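Fibrillarin-like rRNA/tRNA 2'-O-methyltransferase (Aeropyrum pernix, PDB 4DF3) probably uses S-adenosyl-L-methionine to methylate ribose 2'-hydroxyls in rRNA and tRNA at sites selected by a guide RNA in box C/D ribonucleoprotein particles. Local coordinates at residues A[143-148]-A[169-174]; A[163-168]-A[202-207]. The protein carries 2 engineered substitutions. All blocks are in the same frame, centred on the assembly; numbering follows the deposited sequence.

Contact 1: residues A[143-148]-A[169-174]; sequences HLVEGV and RFFLRD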
loop_
_atom_site.group_PDB
_atom_site.type_symbol
_atom_site.label_atom_id
_atom_site.label_comp_id
_atom_site.label_asym_id
_atom_site.label_seq_id
_atom_site.Cartn_x
_atom_site.Cartn_y
_atom_site.Cartn_z
ATOM N N HIS A 143 2.454 19.947 -9.895
ATOM C CA HIS A 143 1.300 20.822 -9.808
ATOM C C HIS A 143 0.015 20.062 -9.434
ATOM O O HIS A 143 -1.039 20.647 -9.180
ATOM C CB HIS A 143 1.085 21.528 -11.164
ATOM C CG HIS A 143 0.765 20.610 -12.292
ATOM N ND1 HIS A 143 1.653 19.677 -12.778
ATOM C CD2 HIS A 143 -0.335 20.536 -13.089
ATOM C CE1 HIS A 143 1.119 19.054 -13.817
ATOM N NE2 HIS A 143 -0.084 19.564 -14.039
ATOM N N LEU A 144 0.110 18.751 -9.418
ATOM C CA LEU A 144 -1.079 17.913 -9.196
ATOM C C LEU A 144 -1.068 17.233 -7.805
ATOM O O LEU A 144 -2.057 16.615 -7.379
ATOM C CB LEU A 144 -1.197 16.878 -10.318
ATOM C CG LEU A 144 -1.363 17.402 -11.754
ATOM C CD1 LEU A 144 -1.210 16.229 -12.672
ATOM C CD2 LEU A 144 -2.743 18.047 -11.933
ATOM N N VAL A 145 0.045 17.361 -7.106
ATOM C CA VAL A 145 0.250 16.622 -5.853
ATOM C C VAL A 145 0.654 17.563 -4.764
ATOM O O VAL A 145 1.718 18.195 -4.839
ATOM C CB VAL A 145 1.326 15.514 -5.954
ATOM C CG1 VAL A 145 1.510 14.800 -4.576
ATOM C CG2 VAL A 145 0.930 14.481 -6.989
ATOM N N GLU A 146 -0.188 17.651 -3.737
ATOM C CA GLU A 146 0.097 18.432 -2.541
ATOM C C GLU A 146 1.048 17.676 -1.608
ATOM O O GLU A 146 1.482 16.554 -1.931
ATOM C CB GLU A 146 -1.243 18.698 -1.778
ATOM C CG GLU A 146 -1.933 17.427 -1.142
ATOM C CD GLU A 146 -3.291 17.759 -0.538
ATOM O OE1 GLU A 146 -3.458 18.859 0.061
ATOM O OE2 GLU A 146 -4.216 16.950 -0.698
ATOM N N GLY A 147 1.388 18.286 -0.473
ATOM C CA GLY A 147 2.096 17.631 0.625
ATOM C C GLY A 147 1.388 16.330 1.012
ATOM O O GLY A 147 0.144 16.274 1.185
ATOM N N VAL A 148 2.164 15.275 1.201
ATOM C CA VAL A 148 1.542 14.025 1.594
ATOM C C VAL A 148 2.006 13.532 2.947
ATOM O O VAL A 148 3.139 13.772 3.331
ATOM C CB VAL A 148 1.805 12.942 0.530
ATOM C CG1 VAL A 148 1.018 13.341 -0.781
ATOM C CG2 VAL A 148 3.299 12.772 0.252
ATOM N N ARG A 169 11.473 14.294 -1.595
ATOM C CA ARG A 169 11.954 15.725 -1.507
ATOM C C ARG A 169 10.917 16.737 -1.957
ATOM O O ARG A 169 10.746 17.806 -1.323
ATOM C CB ARG A 169 13.275 15.887 -2.301
ATOM C CG ARG A 169 14.453 15.376 -1.472
ATOM C CD ARG A 169 15.774 15.145 -2.207
ATOM N NE ARG A 169 16.803 14.772 -1.220
ATOM C CZ ARG A 169 18.008 14.247 -1.503
ATOM N NH1 ARG A 169 18.377 13.995 -2.765
ATOM N NH2 ARG A 169 18.856 13.958 -0.501
ATOM N N PHE A 170 10.181 16.402 -3.024
ATOM C CA PHE A 170 9.123 17.252 -3.516
ATOM C C PHE A 170 7.873 17.275 -2.644
ATOM O O PHE A 170 7.272 18.335 -2.476
ATOM C CB PHE A 170 8.696 16.829 -4.911
ATOM C CG PHE A 170 9.558 17.373 -5.989
ATOM C CD1 PHE A 170 9.371 18.681 -6.445
ATOM C CD2 PHE A 170 10.517 16.572 -6.572
ATOM C CE1 PHE A 170 10.191 19.201 -7.468
ATOM C CE2 PHE A 170 11.353 17.088 -7.613
ATOM C CZ PHE A 170 11.172 18.374 -8.057
ATOM N N PHE A 171 7.495 16.148 -2.059
ATOM C CA PHE A 171 6.108 16.005 -1.550
ATOM C C PHE A 171 5.918 15.550 -0.096
ATOM O O PHE A 171 4.845 15.712 0.416
ATOM C CB PHE A 171 5.331 14.977 -2.419
ATOM C CG PHE A 171 5.292 15.347 -3.897
ATOM C CD1 PHE A 171 4.739 16.557 -4.303
ATOM C CD2 PHE A 171 5.941 14.544 -4.846
ATOM C CE1 PHE A 171 4.753 16.907 -5.716
ATOM C CE2 PHE A 171 5.950 14.837 -6.223
ATOM C CZ PHE A 171 5.339 16.051 -6.673
ATOM N N LEU A 172 6.872 14.820 0.457
ATOM C CA LEU A 172 6.582 14.104 1.691
ATOM C C LEU A 172 6.739 15.060 2.891
ATOM O O LEU A 172 7.793 15.699 3.039
ATOM C CB LEU A 172 7.500 12.867 1.844
ATOM C CG LEU A 172 7.260 11.950 3.075
ATOM C CD1 LEU A 172 5.908 11.336 2.939
ATOM C CD2 LEU A 172 8.336 10.815 3.069
ATOM N N ARG A 173 5.703 15.134 3.710
ATOM C CA ARG A 173 5.759 15.988 4.931
ATOM C C ARG A 173 6.877 15.548 5.836
ATOM O O ARG A 173 7.335 14.373 5.808
ATOM C CB ARG A 173 4.420 15.980 5.678
ATOM C CG ARG A 173 3.274 16.639 4.920
ATOM C CD ARG A 173 2.002 16.638 5.758
ATOM N NE ARG A 173 2.257 17.129 7.102
ATOM C CZ ARG A 173 2.133 18.432 7.438
ATOM N NH1 ARG A 173 1.755 19.311 6.507
ATOM N NH2 ARG A 173 2.454 18.821 8.684
ATOM N N ASP A 174 7.326 16.497 6.662
ATOM C CA ASP A 174 8.239 16.212 7.752
ATOM C C ASP A 174 7.604 15.097 8.640
ATOM O O ASP A 174 6.454 15.202 8.991
ATOM C CB ASP A 174 8.463 17.522 8.541
ATOM C CG ASP A 174 9.152 17.307 9.875
ATOM O OD1 ASP A 174 10.225 16.700 9.877
ATOM O OD2 ASP A 174 8.609 17.764 10.953
#

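Contact 2: residues A[163-168]-A[202-207]; sequences IVVRNA and KTLMDG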
loop_
_atom_site.group_PDB
_atom_site.type_symbol
_atom_site.label_atom_id
_atom_site.label_comp_id
_atom_site.label_asym_id
_atom_site.label_seq_id
_atom_site.Cartn_x
_atom_site.Cartn_y
_atom_site.Cartn_z
ATOM N N ILE A 163 14.166 6.937 -6.973
ATOM C CA ILE A 163 12.844 7.487 -7.390
ATOM C C ILE A 163 12.100 7.924 -6.126
ATOM O O ILE A 163 11.474 9.028 -6.082
ATOM C CB ILE A 163 12.022 6.433 -8.145
ATOM C CG1 ILE A 163 12.760 6.055 -9.434
ATOM C CG2 ILE A 163 10.506 6.893 -8.352
ATOM C CD1 ILE A 163 12.104 4.921 -10.170
ATOM N N VAL A 164 12.122 7.033 -5.114
ATOM C CA VAL A 164 11.511 7.392 -3.810
ATOM C C VAL A 164 12.062 8.671 -3.228
ATOM O O VAL A 164 11.254 9.555 -2.805
ATOM C CB VAL A 164 11.606 6.248 -2.803
ATOM C CG1 VAL A 164 11.233 6.687 -1.354
ATOM C CG2 VAL A 164 10.678 5.051 -3.313
ATOM N N VAL A 165 13.410 8.782 -3.169
ATOM C CA VAL A 165 13.998 9.978 -2.530
ATOM C C VAL A 165 13.587 11.252 -3.251
ATOM O O VAL A 165 13.297 12.285 -2.632
ATOM C CB VAL A 165 15.529 9.783 -2.415
ATOM C CG1 VAL A 165 16.239 11.077 -2.123
ATOM C CG2 VAL A 165 15.795 8.708 -1.312
ATOM N N ARG A 166 13.590 11.184 -4.584
ATOM C CA ARG A 166 13.256 12.345 -5.438
ATOM C C ARG A 166 11.831 12.805 -5.199
ATOM O O ARG A 166 11.549 14.012 -5.008
ATOM C CB ARG A 166 13.415 11.932 -6.888
ATOM C CG ARG A 166 13.431 13.127 -7.882
ATOM C CD ARG A 166 13.725 12.615 -9.246
ATOM N NE ARG A 166 15.022 11.908 -9.290
ATOM C CZ ARG A 166 15.222 10.762 -9.925
ATOM N NH1 ARG A 166 14.259 10.184 -10.629
ATOM N NH2 ARG A 166 16.434 10.205 -9.894
ATOM N N ASN A 167 10.896 11.840 -5.242
ATOM C CA ASN A 167 9.526 12.166 -4.874
ATOM C C ASN A 167 9.389 12.672 -3.409
ATOM O O ASN A 167 8.597 13.567 -3.116
ATOM C CB ASN A 167 8.635 10.974 -5.119
ATOM C CG ASN A 167 8.273 10.843 -6.580
ATOM O OD1 ASN A 167 7.180 11.273 -6.986
ATOM N ND2 ASN A 167 9.190 10.247 -7.402
ATOM N N ALA A 168 10.091 12.066 -2.477
ATOM C CA ALA A 168 9.922 12.491 -1.078
ATOM C C ALA A 168 10.356 13.934 -0.941
ATOM O O ALA A 168 9.759 14.697 -0.191
ATOM C CB ALA A 168 10.761 11.608 -0.090
ATOM N N LYS A 202 20.907 2.121 1.347
ATOM C CA LYS A 202 21.816 3.226 1.604
ATOM C C LYS A 202 21.300 4.497 0.911
ATOM O O LYS A 202 21.399 5.587 1.431
ATOM C CB LYS A 202 23.236 2.885 1.111
ATOM C CG LYS A 202 24.266 4.022 1.348
ATOM C CD LYS A 202 25.721 3.407 1.242
ATOM C CE LYS A 202 26.877 4.383 1.513
ATOM N NZ LYS A 202 26.864 5.548 0.602
ATOM N N THR A 203 20.724 4.315 -0.266
ATOM C CA THR A 203 20.133 5.440 -1.031
ATOM C C THR A 203 19.025 6.087 -0.208
ATOM O O THR A 203 18.930 7.308 -0.126
ATOM C CB THR A 203 19.668 4.917 -2.410
ATOM O OG1 THR A 203 20.812 4.428 -3.120
ATOM C CG2 THR A 203 19.012 5.996 -3.251
ATOM N N LEU A 204 18.208 5.262 0.473
ATOM C CA LEU A 204 17.147 5.803 1.284
ATOM C C LEU A 204 17.763 6.587 2.442
ATOM O O LEU A 204 17.339 7.690 2.734
ATOM C CB LEU A 204 16.212 4.672 1.824
ATOM C CG LEU A 204 15.458 3.963 0.693
ATOM C CD1 LEU A 204 14.638 2.752 1.253
ATOM C CD2 LEU A 204 14.454 4.932 -0.002
ATOM N N MET A 205 18.774 5.991 3.085
ATOM C CA MET A 205 19.377 6.570 4.289
ATOM C C MET A 205 20.116 7.839 3.923
ATOM O O MET A 205 19.955 8.851 4.603
ATOM C CB MET A 205 20.336 5.590 4.944
ATOM C CG MET A 205 19.676 4.263 5.242
ATOM S SD MET A 205 20.643 3.171 6.294
ATOM C CE MET A 205 22.133 2.741 5.376
ATOM N N ASP A 206 20.878 7.782 2.834
ATOM C CA ASP A 206 21.512 9.007 2.272
ATOM C C ASP A 206 20.495 10.085 1.890
ATOM O O ASP A 206 20.863 11.269 1.816
ATOM C CB ASP A 206 22.439 8.729 1.044
ATOM C CG ASP A 206 23.713 7.969 1.412
ATOM O OD1 ASP A 206 24.039 7.843 2.619
ATOM O OD2 ASP A 206 24.344 7.423 0.469
ATOM N N GLY A 207 19.239 9.693 1.609
ATOM C CA GLY A 207 18.158 10.652 1.342
ATOM C C GLY A 207 17.437 11.174 2.571
ATOM O O GLY A 207 16.426 11.842 2.436
#

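Contact 1: residues A[143-148]-A[169-174]
Phe171 O is gripped from the neighbouring segment by two groups: Val148 N donates to it at 2.8 Å, with an N-H...O angle of 164°, and the CA of Gly147 adds a CA-H...O contact at 3.4 Å. The exchange continues one step along the chain, where Arg173 N donates a hydrogen bond to Val148 O at 2.9 Å. Together the two backbone bonds make a parallel bridge between Val148 and Leu172, in the region where helix 160-171 connects strand 148-153 to its parallel neighbour 176-183, a beta-alpha-beta crossover of the Rossmann-like methyltransferase fold. The helix ends at Phe171 and the chain becomes extended immediately afterwards, so the carbonyl of the last helical residue is used in the bridge to Val148. Apolar groups pack beside these bonds. Val148 CG2 occupies the crowded position between its own backbone N and carbonyl carbon, and from there meets Leu172 CD1 at 4.0 Å, on the sheet face that these two side chains share. Arg173 lays its aliphatic stem against the other carbonyl, CG approaching Val148 O to 3.3 Å. The Phe171 ring, with CG anti to its carbonyl carbon (chi1 -57°), is sandwiched between aliphatic groups. Phe170 CB lies 3.5 Å above the centre of one face, while Val145 CG1 covers the opposite face in a CH-pi contact, 4.0 Å from the centroid and 23° off the ring normal. Beyond the two segments, Leu82 of strand 80-84 touches both Val148 and Phe171, and Pro138 and Arg142 also pack on the ring. Glu146 turns away from the contact to a salt bridge with Arg80 and a hydrogen bond with Tyr106. Val145 also presents its backbone to the ring: Val145 O lies 3.4 Å from Phe171 CE1.

Contact 2: residues A[163-168]-A[202-207]
Val165 carries CG1 anti to its backbone N (chi1 165°), with CG2 beside that N, and this setting brings both methyls against the last turn of helix 195-206, where Leu204 has CG anti to its carbonyl carbon (chi1 -65°), and its CD2 lies on the side of helix 160-171. The two helices lie on the same side of the sheet of a Rossmann-like methyltransferase fold and run nearly parallel, their segments crossing at -20° with the axes 9.5 Å apart. Packing carries the interface. Val165 CG2 rests on Thr203 O at 3.6 Å, so an apolar methyl covers a carbonyl that is already engaged in its own helix by Gly207 N. Its sister methyl, Val165 CG1, reaches the CA of Gly207 at 4.0 Å, where the helix has just ended. Gly207 has no CB to intervene, and the backbones come closest there, with 5.7 Å between the CA atoms of Val165 and Gly207. Deeper toward the sheet, Val164 CG1 meets Leu204 CD2 at 3.9 Å, the two side chains crossing obliquely. Both residues also rest on Met178 and Met180 of strand 176-183, which ties the helix pair to the sheet beneath it. On another flank of helix 160-171, Asn167 bonds the loop at the cofactor site. Its ND2 bonds the carbonyl O of Ala135, a residue of the S-adenosyl-L-methionine binding site, while OD1 pairs with Tyr141 OH. The same ND2 folds back to Ile163 O at 2.9 Å, nearly within its own amide plane but above the plane of the carbonyl. Ile163 O thus accepts twice, taking Asn167 N and Asn167 ND2 from opposite faces of its plane.

How the contacts relate
Read from the N terminus, the four segments alternate, so the two contacts cross. Residues 143-148 lead into strand 148-153; the chain then runs into helix 160-171, which contains 163-168, and contact 1 closes its loop at 169-174, where that helix gives way to the short strand 172-173. Contact 2 opens within this first loop and closes only at 202-207, after strand 176-183 and most of helix 195-206. Helix 160-171 is the shared element: contact 1 joins its C-terminal end to the start of strand 148-153, contact 2 sets its flank beside helix 195-206. The two meet where Arg169 NH2 packs 3.8 Å from Gly207 CA.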